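Local coordinates for O-succinylhomoserine sulfhydrylase (Mycobacterium tuberculosis, PDB 3NDN) that catalyses the pyridoxal 5'-phosphate-dependent formation of L-homocysteine from O-succinyl-L-homoserine and hydrogen sulfide, a step in methionine biosynthesis, at the interface of chains A and B and the interface of chains A and C. Coordinates in Å, arbitrary orientation; residue numbers count along the deposited sequence, not the author numbering. Chains: chain A/B/C, O-succinylhomoserine sulfhydrylase.

Contact 1: the interface of chains A and B. Residues chain A 45, 268, 272, 275; chain B 232-234, 364.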
ATOM      1  N   ALA A  45       4.330 -15.680  -0.336  1.00 31.16           N
ATOM      2  CA  ALA A  45       3.336 -14.791   0.277  1.00 30.85           C
ATOM      3  C   ALA A  45       2.190 -14.395  -0.657  1.00 30.84           C
ATOM      4  O   ALA A  45       2.354 -14.351  -1.894  1.00 31.34           O
ATOM      5  CB  ALA A  45       4.036 -13.546   0.838  1.00 30.44           C
ATOM      6  N   TRP A 268      -5.864  -7.685   2.048  1.00 25.34           N
ATOM      7  CA  TRP A 268      -4.471  -8.139   2.246  1.00 25.66           C
ATOM      8  C   TRP A 268      -4.029  -7.894   3.705  1.00 25.99           C
ATOM      9  O   TRP A 268      -3.498  -8.811   4.365  1.00 26.26           O
ATOM     10  CB  TRP A 268      -3.541  -7.434   1.248  1.00 26.36           C
ATOM     11  CG  TRP A 268      -2.061  -7.684   1.441  1.00 25.93           C
ATOM     12  CD1 TRP A 268      -1.351  -8.789   1.048  1.00 27.63           C
ATOM     13  CD2 TRP A 268      -1.118  -6.796   2.046  1.00 27.39           C
ATOM     14  NE1 TRP A 268      -0.020  -8.638   1.369  1.00 28.49           N
ATOM     15  CE2 TRP A 268       0.149  -7.430   1.997  1.00 28.85           C
ATOM     16  CE3 TRP A 268      -1.223  -5.526   2.643  1.00 28.16           C
ATOM     17  CZ2 TRP A 268       1.314  -6.830   2.504  1.00 29.40           C
ATOM     18  CZ3 TRP A 268      -0.066  -4.924   3.146  1.00 29.19           C
ATOM     19  CH2 TRP A 268       1.189  -5.584   3.077  1.00 28.36           C
ATOM     20  N   LYS A 272      -3.431 -11.319   6.425  1.00 23.74           N
ATOM     21  CA  LYS A 272      -2.131 -11.502   7.034  1.00 24.20           C
ATOM     22  C   LYS A 272      -2.311 -11.360   8.567  1.00 24.42           C
ATOM     23  O   LYS A 272      -1.629 -12.029   9.327  1.00 24.96           O
ATOM     24  CB  LYS A 272      -1.103 -10.484   6.493  1.00 24.23           C
ATOM     25  CG  LYS A 272      -0.783 -10.616   4.977  1.00 25.55           C
ATOM     26  CD  LYS A 272      -0.230 -12.015   4.589  1.00 26.41           C
ATOM     27  CE  LYS A 272       1.243 -12.164   4.925  1.00 26.66           C
ATOM     28  NZ  LYS A 272       1.776 -13.533   4.563  1.00 29.78           N
ATOM     29  N   GLU A 275      -3.124 -14.697  10.377  1.00 25.29           N
ATOM     30  CA  GLU A 275      -1.995 -15.640  10.641  1.00 26.32           C
ATOM     31  C   GLU A 275      -1.528 -15.625  12.102  1.00 26.82           C
ATOM     32  O   GLU A 275      -1.104 -16.659  12.633  1.00 27.76           O
ATOM     33  CB  GLU A 275      -0.809 -15.354   9.739  1.00 26.86           C
ATOM     34  CG  GLU A 275      -1.110 -15.536   8.229  1.00 26.69           C
ATOM     35  CD  GLU A 275       0.084 -15.296   7.319  1.00 31.17           C
ATOM     36  OE1 GLU A 275       1.237 -15.148   7.815  1.00 33.25           O
ATOM     37  OE2 GLU A 275      -0.128 -15.286   6.075  1.00 32.28           O
TER
ATOM     38  N   GLN B 232       6.500 -12.593   7.957  1.00 25.58           N
ATOM     39  CA  GLN B 232       5.445 -13.159   7.119  1.00 25.70           C
ATOM     40  C   GLN B 232       5.770 -13.111   5.622  1.00 25.84           C
ATOM     41  O   GLN B 232       4.878 -13.251   4.791  1.00 26.49           O
ATOM     42  CB  GLN B 232       4.083 -12.490   7.403  1.00 25.90           C
ATOM     43  CG  GLN B 232       3.599 -12.590   8.883  1.00 26.64           C
ATOM     44  CD  GLN B 232       2.281 -11.850   9.106  1.00 30.36           C
ATOM     45  OE1 GLN B 232       2.271 -10.675   9.478  1.00 33.22           O
ATOM     46  NE2 GLN B 232       1.170 -12.528   8.861  1.00 27.72           N
ATOM     47  N   GLY B 233       7.047 -12.913   5.303  1.00 25.05           N
ATOM     48  CA  GLY B 233       7.534 -13.061   3.932  1.00 26.62           C
ATOM     49  C   GLY B 233       7.130 -12.013   2.917  1.00 26.97           C
ATOM     50  O   GLY B 233       7.152 -12.309   1.710  1.00 28.55           O
ATOM     51  N   ARG B 234       6.784 -10.801   3.373  1.00 26.67           N
ATOM     52  CA  ARG B 234       6.196  -9.760   2.479  1.00 26.69           C
ATOM     53  C   ARG B 234       7.193  -8.853   1.709  1.00 26.47           C
ATOM     54  O   ARG B 234       7.124  -8.724   0.450  1.00 25.81           O
ATOM     55  CB  ARG B 234       5.207  -8.883   3.265  1.00 26.89           C
ATOM     56  CG  ARG B 234       4.005  -9.646   3.854  1.00 27.23           C
ATOM     57  CD  ARG B 234       3.356  -8.867   4.985  1.00 27.14           C
ATOM     58  NE  ARG B 234       4.188  -8.837   6.184  1.00 27.12           N
ATOM     59  CZ  ARG B 234       3.847  -8.237   7.322  1.00 26.25           C
ATOM     60  NH1 ARG B 234       2.687  -7.591   7.422  1.00 26.14           N
ATOM     61  NH2 ARG B 234       4.673  -8.262   8.359  1.00 26.89           N
ATOM     62  N   LYS B 364       5.037 -19.211   7.815  1.00 25.02           N
ATOM     63  CA  LYS B 364       4.893 -20.459   7.069  1.00 25.53           C
ATOM     64  C   LYS B 364       6.187 -21.298   7.226  1.00 25.17           C
ATOM     65  O   LYS B 364       7.290 -20.768   7.050  1.00 25.87           O
ATOM     66  CB  LYS B 364       4.617 -20.155   5.587  1.00 25.37           C
ATOM     67  CG  LYS B 364       3.254 -19.424   5.319  1.00 26.75           C
ATOM     68  CD  LYS B 364       3.147 -19.074   3.824  1.00 26.72           C
ATOM     69  CE  LYS B 364       1.718 -18.618   3.425  1.00 29.28           C
ATOM     70  NZ  LYS B 364       1.169 -17.529   4.272  1.00 29.75           N
TER
HETATM   71  O   HOH W   1       3.239 -15.958   5.998  1.00 22.20           O
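A:Lys272 and B:Gln232 run past each other in opposite directions in this patch of a two-fold interface of the homotetramer. The lysine CB lies 3.9 Å from the amide nitrogen NE2 of B:Gln232. CG, anti to the carbonyl carbon (chi1 -64°), lies over the rim of one face of the A:Trp268 ring; bends at chi2 and chi3 then bring CE against CB of B:Gln232 (3.8 Å) and CG of B:Arg234. At the tip, the side-chain nitrogen NZ donates to the backbone O of B:Gln232 at 3.1 Å, in the carbonyl plane on a lone pair. NZ also forms a salt bridge with OE2 of A:Glu275, reached on the syn side of the carboxylate. In the other direction, NE2 of B:Gln232 donates to two acceptors of chain A, both close to its amide plane: the backbone O of A:Lys272 at 2.9 Å, and OE1 of A:Glu275 at 2.8 Å. The latter bond is nearly straight (173° at H) but enters from above the carboxylate plane. B:Lys364 NZ adds a second salt bridge to A:Glu275 OE2 at 3.2 Å, so one carboxylate may offset the charges of two lysines. Water 1 links B:Lys364 to A:Glu275 OE1. CD of B:Arg234 meets the A:Trp268 rim at CZ2 (3.8 Å), the side chains crossing obliquely. Chain A supplies the second half of helix 264-273, the 3-10 turn 274-276 and the loop at A:Ala45; chain B supplies loop 232-234, shortly after the cofactor lysine B:Lys227, and the loop carrying B:Lys364.

Contact 2: the interface of chains A and C. Residues chain A 50, 263, 265-266; chain C 50, 263, 265-266.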
ATOM      1  N   LEU A  50      -4.987  -5.350  -7.133  1.00 27.37           N
ATOM      2  CA  LEU A  50      -5.642  -4.032  -7.191  1.00 28.06           C
ATOM      3  C   LEU A  50      -6.160  -3.807  -8.609  1.00 28.15           C
ATOM      4  O   LEU A  50      -5.501  -3.175  -9.434  1.00 29.13           O
ATOM      5  CB  LEU A  50      -4.693  -2.900  -6.758  1.00 28.15           C
ATOM      6  CG  LEU A  50      -4.171  -2.949  -5.311  1.00 29.83           C
ATOM      7  CD1 LEU A  50      -3.251  -1.771  -4.966  1.00 31.49           C
ATOM      8  CD2 LEU A  50      -5.338  -3.026  -4.328  1.00 30.86           C
ATOM      9  N   SER A 263     -12.169  -3.266   0.293  1.00 27.03           N
ATOM     10  CA  SER A 263     -11.071  -2.929  -0.602  1.00 26.52           C
ATOM     11  C   SER A 263     -10.060  -4.101  -0.635  1.00 26.23           C
ATOM     12  O   SER A 263      -9.790  -4.706   0.388  1.00 26.21           O
ATOM     13  CB  SER A 263     -10.395  -1.646  -0.130  1.00 26.25           C
ATOM     14  OG  SER A 263      -9.106  -1.521  -0.696  1.00 28.20           O
ATOM     15  N   PHE A 265      -6.892  -3.887  -0.880  1.00 26.47           N
ATOM     16  CA  PHE A 265      -5.749  -3.521  -0.023  1.00 26.89           C
ATOM     17  C   PHE A 265      -6.068  -3.921   1.441  1.00 26.90           C
ATOM     18  O   PHE A 265      -5.269  -4.587   2.103  1.00 26.27           O
ATOM     19  CB  PHE A 265      -5.402  -2.012  -0.103  1.00 27.06           C
ATOM     20  CG  PHE A 265      -4.300  -1.591   0.842  1.00 26.16           C
ATOM     21  CD1 PHE A 265      -2.962  -1.689   0.457  1.00 28.85           C
ATOM     22  CD2 PHE A 265      -4.596  -1.144   2.143  1.00 28.28           C
ATOM     23  CE1 PHE A 265      -1.933  -1.323   1.332  1.00 29.36           C
ATOM     24  CE2 PHE A 265      -3.595  -0.779   3.014  1.00 26.79           C
ATOM     25  CZ  PHE A 265      -2.246  -0.874   2.624  1.00 27.32           C
ATOM     26  N   ASN A 266      -7.250  -3.541   1.917  1.00 26.63           N
ATOM     27  CA  ASN A 266      -7.686  -3.888   3.283  1.00 26.04           C
ATOM     28  C   ASN A 266      -7.732  -5.423   3.465  1.00 25.77           C
ATOM     29  O   ASN A 266      -7.365  -5.938   4.516  1.00 24.52           O
ATOM     30  CB  ASN A 266      -9.065  -3.271   3.611  1.00 26.13           C
ATOM     31  CG  ASN A 266      -9.018  -1.747   3.755  1.00 27.82           C
ATOM     32  OD1 ASN A 266      -8.236  -1.057   3.079  1.00 28.07           O
ATOM     33  ND2 ASN A 266      -9.863  -1.215   4.633  1.00 27.16           N
TER
ATOM     34  N   LEU C  50      -3.382   5.545   7.973  1.00 29.69           N
ATOM     35  CA  LEU C  50      -3.971   4.216   8.129  1.00 29.62           C
ATOM     36  C   LEU C  50      -4.172   3.941   9.612  1.00 29.06           C
ATOM     37  O   LEU C  50      -3.366   3.249  10.247  1.00 28.49           O
ATOM     38  CB  LEU C  50      -3.113   3.122   7.494  1.00 29.02           C
ATOM     39  CG  LEU C  50      -2.894   3.170   5.961  1.00 30.46           C
ATOM     40  CD1 LEU C  50      -1.949   2.082   5.465  1.00 34.22           C
ATOM     41  CD2 LEU C  50      -4.223   3.097   5.230  1.00 33.24           C
ATOM     42  N   SER C 263     -12.017   3.319   2.391  1.00 31.39           N
ATOM     43  CA  SER C 263     -10.706   3.025   2.944  1.00 30.95           C
ATOM     44  C   SER C 263      -9.736   4.208   2.738  1.00 31.06           C
ATOM     45  O   SER C 263      -9.669   4.773   1.647  1.00 30.06           O
ATOM     46  CB  SER C 263     -10.163   1.773   2.252  1.00 30.61           C
ATOM     47  OG  SER C 263      -8.789   1.554   2.510  1.00 32.51           O
ATOM     48  N   PHE C 265      -6.539   4.033   2.315  1.00 30.22           N
ATOM     49  CA  PHE C 265      -5.651   3.687   1.173  1.00 30.03           C
ATOM     50  C   PHE C 265      -6.306   4.061  -0.163  1.00 30.08           C
ATOM     51  O   PHE C 265      -5.659   4.660  -1.013  1.00 29.57           O
ATOM     52  CB  PHE C 265      -5.211   2.188   1.158  1.00 29.30           C
ATOM     53  CG  PHE C 265      -4.417   1.798  -0.074  1.00 28.78           C
ATOM     54  CD1 PHE C 265      -3.019   1.927  -0.099  1.00 29.36           C
ATOM     55  CD2 PHE C 265      -5.062   1.337  -1.218  1.00 27.56           C
ATOM     56  CE1 PHE C 265      -2.287   1.593  -1.247  1.00 30.64           C
ATOM     57  CE2 PHE C 265      -4.357   1.007  -2.367  1.00 27.44           C
ATOM     58  CZ  PHE C 265      -2.941   1.125  -2.387  1.00 28.32           C
ATOM     59  N   ASN C 266      -7.590   3.714  -0.328  1.00 29.24           N
ATOM     60  CA  ASN C 266      -8.347   4.040  -1.549  1.00 29.01           C
ATOM     61  C   ASN C 266      -8.466   5.565  -1.771  1.00 28.78           C
ATOM     62  O   ASN C 266      -8.377   6.060  -2.909  1.00 27.56           O
ATOM     63  CB  ASN C 266      -9.749   3.386  -1.504  1.00 28.74           C
ATOM     64  CG  ASN C 266      -9.709   1.873  -1.725  1.00 30.44           C
ATOM     65  OD1 ASN C 266      -8.764   1.189  -1.323  1.00 31.08           O
ATOM     66  ND2 ASN C 266     -10.718   1.352  -2.409  1.00 31.83           N
TER
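The phenyl rings of A:Phe265 and C:Phe265 lie face to face, their planes 3° apart and their centroids separated by 4.0 Å. Each ring receives the CD1 atom of the other over its centre, 3.6 Å above the plane. The overlap extends back to the ring bases, where the two CG atoms, A:Phe265 CG and C:Phe265 CG, are 3.5 Å apart. Although the rings are parallel, the side chains as wholes cross at about a right angle. In each residue CG stands anti to the backbone N (chi1 176° in A:Phe265), which directs the ring toward its twin. At the ring edge, in plane, sits OD1 of the following asparagine in the same chain. The outer tip of each phenyl meets a leucine of the other subunit tip to tip: A:Leu50 CD1 approaches CZ of C:Phe265 at 3.9 Å, with a slightly longer counterpart from C:Leu50.

Beside this apolar core run two reciprocal hydrogen bonds. The hydroxyl OG of A:Ser263 donates to the amide oxygen OD1 of C:Asn266 at 2.8 Å, and C:Ser263 OG donates to A:Asn266 OD1 at 2.7 Å. Both hydroxyls approach at a C=O...donor angle of 121°, tilted somewhat from the carbonyl plane. A:Ser263 OG also accepts from the backbone N of A:Phe265 at 3.2 Å, which may help to orient the hydroxyl; its equivalent in chain C is weak.

This patch belongs to the two-fold A-C interface of the homotetramer. In each subunit the serine immediately precedes helix 264-273, while the phenylalanine and asparagine occupy its first turn. The two helix starts therefore meet around the two-fold axis, with Leu50 contributed from a separate loop of each chain.

Contact 1 and contact 2 lie about 17 Å apart, measured between the centres of their C-alpha atoms, and both draw on helix 264-273 of chain A. The beginning of that helix serves contact 2 with chain C, whereas its later part and the 3-10 turn beyond it serve contact 1 with chain B. Loop residues A:Ala45 and A:Leu50, close in sequence, are likewise divided between the two partners. One short stretch of subunit A thus touches two neighbours, so the same helix helps to hold both of them in the homotetramer.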